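Local coordinates for antifreeze protein (Marinomonas primoryensis, PDB 3P4G), which acts as a hyperactive, calcium-dependent antifreeze protein, a right-handed beta-helix that binds ice, probably through ordered surface waters, at residues T81-L86 against T100-I105. Sequence-based numbering, arbitrary orientation.
Sequences TGNDQL and TGNDEI. With CA (calcium ion), chain G; CA (calcium ion), chain H; CA (calcium ion), chain F.
Asp84 and Asp103 reach the same calcium ion from successive coils of a right-handed, calcium-binding beta-helix, in which residues 81-86 and 100-105 run 2° from parallel and carry the same turn, TGND, into a strand. Asp84 OD2 binds the calcium at 2.3 Å and Asp103 OD1 at 2.4 Å, joined by the carbonyl oxygens of Gly82 and Thr100; Gly80 and Ala98 complete the site. Asp84 OD1 binds the preceding calcium and Asp103 OD2 the following one, so each carboxylate is shared between two ions. Gly82 O lies only 2.9 Å from Thr100 O, without a hydrogen bond; the calcium they share probably offsets the repulsion.

Hydrogen bonds join the same two turns. Asp84 N donates to Asp103 OD1 (2.9 Å), meeting it on the anti side and 21° out of the carboxylate plane, a second grip besides the metal. Asn83 OD1 accepts Asn102 N at 2.8 Å, the donor tilted from the carbonyl plane; chi1 of -63° sets Asn83 CG beside its own backbone N. Beyond the turn, parallel strand pairing takes over: Glu104 N bonds to Asp84 O, and Leu86 N to Glu104 O.

Equivalent side chains line up from coil to coil. Leu86 CD2 lies 4.3 Å from Ile105 CG2 on the buried face, while Gln85 and Glu104 occupy the exposed one. Exposed Thr81 and Thr100, with Asn83 and Asn102, are probably part of the ice-binding surface. The threonines point the same way, side by side, with Thr81 CG2 3.4 Å from Thr100 OG1; one water links that hydroxyl to Gly82 N, 2.8 Å from each.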
loop_
_atom_site.group_PDB
_atom_site.type_symbol
_atom_site.label_atom_id
_atom_site.label_comp_id
_atom_site.label_asym_id
_atom_site.label_seq_id
_atom_site.Cartn_x
_atom_site.Cartn_y
_atom_site.Cartn_z
ATOM N N THR A 81 -20.025 -17.182 -3.884
ATOM C CA THR A 81 -20.583 -16.736 -2.612
ATOM C C THR A 81 -20.044 -17.650 -1.510
ATOM O O THR A 81 -19.602 -18.784 -1.761
ATOM C CB THR A 81 -22.139 -16.728 -2.590
ATOM O OG1 THR A 81 -22.679 -18.051 -2.763
ATOM C CG2 THR A 81 -22.682 -15.745 -3.687
ATOM N N GLY A 82 -20.049 -17.155 -0.289
ATOM C CA GLY A 82 -19.533 -17.989 0.802
ATOM C C GLY A 82 -18.211 -17.494 1.341
ATOM O O GLY A 82 -17.524 -16.690 0.693
ATOM N N ASN A 83 -17.866 -18.001 2.525
ATOM C CA ASN A 83 -16.561 -17.719 3.158
ATOM C C ASN A 83 -15.578 -18.823 2.686
ATOM O O ASN A 83 -15.555 -19.934 3.254
ATOM C CB ASN A 83 -16.704 -17.797 4.693
ATOM C CG ASN A 83 -17.663 -16.758 5.267
ATOM O OD1 ASN A 83 -17.850 -15.643 4.737
ATOM N ND2 ASN A 83 -18.291 -17.125 6.379
ATOM N N ASP A 84 -14.826 -18.542 1.621
ATOM C CA ASP A 84 -14.044 -19.574 0.891
ATOM C C ASP A 84 -12.571 -19.511 1.206
ATOM O O ASP A 84 -12.066 -18.436 1.570
ATOM C CB ASP A 84 -14.264 -19.420 -0.602
ATOM C CG ASP A 84 -15.748 -19.476 -0.980
ATOM O OD1 ASP A 84 -16.412 -20.551 -0.845
ATOM O OD2 ASP A 84 -16.298 -18.441 -1.398
ATOM N N GLN A 85 -11.870 -20.634 1.021
ATOM C CA GLN A 85 -10.441 -20.683 1.401
ATOM C C GLN A 85 -9.687 -21.293 0.238
ATOM O O GLN A 85 -10.011 -22.421 -0.197
ATOM C CB GLN A 85 -10.297 -21.559 2.620
ATOM C CG GLN A 85 -8.891 -21.506 3.244
ATOM C CD GLN A 85 -8.832 -22.279 4.558
ATOM O OE1 GLN A 85 -9.794 -22.292 5.322
ATOM N NE2 GLN A 85 -7.700 -22.935 4.811
ATOM N N LEU A 86 -8.730 -20.541 -0.287
ATOM C CA LEU A 86 -7.959 -20.951 -1.470
ATOM C C LEU A 86 -6.495 -21.031 -1.177
ATOM O O LEU A 86 -5.921 -20.135 -0.526
ATOM C CB LEU A 86 -8.250 -19.989 -2.644
ATOM C CG LEU A 86 -7.327 -20.128 -3.868
ATOM C CD1 LEU A 86 -7.515 -21.532 -4.492
ATOM C CD2 LEU A 86 -7.688 -19.025 -4.884
ATOM N N THR A 100 -18.362 -12.668 -3.020
ATOM C CA THR A 100 -18.877 -12.237 -1.724
ATOM C C THR A 100 -18.396 -13.197 -0.611
ATOM O O THR A 100 -17.893 -14.302 -0.882
ATOM C CB THR A 100 -20.413 -12.135 -1.711
ATOM O OG1 THR A 100 -20.997 -13.448 -1.783
ATOM C CG2 THR A 100 -20.943 -11.291 -2.880
ATOM N N GLY A 101 -18.498 -12.744 0.635
ATOM C CA GLY A 101 -18.075 -13.563 1.770
ATOM C C GLY A 101 -16.694 -13.129 2.271
ATOM O O GLY A 101 -15.955 -12.426 1.578
ATOM N N ASN A 102 -16.337 -13.613 3.445
ATOM C CA ASN A 102 -15.045 -13.319 4.098
ATOM C C ASN A 102 -14.073 -14.410 3.682
ATOM O O ASN A 102 -14.079 -15.512 4.241
ATOM C CB ASN A 102 -15.178 -13.336 5.595
ATOM C CG ASN A 102 -16.221 -12.351 6.102
ATOM O OD1 ASN A 102 -16.292 -11.213 5.634
ATOM N ND2 ASN A 102 -17.015 -12.773 7.082
ATOM N N ASP A 103 -13.350 -14.119 2.614
ATOM C CA ASP A 103 -12.522 -15.136 1.906
ATOM C C ASP A 103 -11.030 -15.067 2.298
ATOM O O ASP A 103 -10.483 -13.970 2.594
ATOM C CB ASP A 103 -12.651 -14.909 0.404
ATOM C CG ASP A 103 -14.065 -15.062 -0.082
ATOM O OD1 ASP A 103 -14.635 -16.172 -0.010
ATOM O OD2 ASP A 103 -14.680 -14.064 -0.537
ATOM N N GLU A 104 -10.367 -16.225 2.211
ATOM C CA GLU A 104 -8.973 -16.359 2.631
ATOM C C GLU A 104 -8.240 -16.933 1.431
ATOM O O GLU A 104 -8.599 -18.009 0.958
ATOM C CB GLU A 104 -8.894 -17.261 3.855
ATOM C CG GLU A 104 -7.489 -17.486 4.308
ATOM C CD GLU A 104 -7.356 -17.985 5.751
ATOM O OE1 GLU A 104 -8.321 -18.031 6.547
ATOM O OE2 GLU A 104 -6.208 -18.317 6.115
ATOM N N ILE A 105 -7.284 -16.176 0.900
ATOM C CA ILE A 105 -6.503 -16.604 -0.316
ATOM C C ILE A 105 -5.007 -16.659 0.060
ATOM O O ILE A 105 -4.466 -15.725 0.680
ATOM C CB ILE A 105 -6.679 -15.627 -1.452
ATOM C CG1 ILE A 105 -8.122 -15.657 -1.986
ATOM C CG2 ILE A 105 -5.741 -15.986 -2.616
ATOM C CD1 ILE A 105 -8.380 -14.562 -3.050
HETATM CA CA CA G . -16.555 -16.114 -1.383
HETATM CA CA CA H . -14.928 -11.721 -0.452
HETATM CA CA CA F . -18.229 -20.555 -2.280
HETATM O O HOH W 1 -21.251 -14.810 0.658
#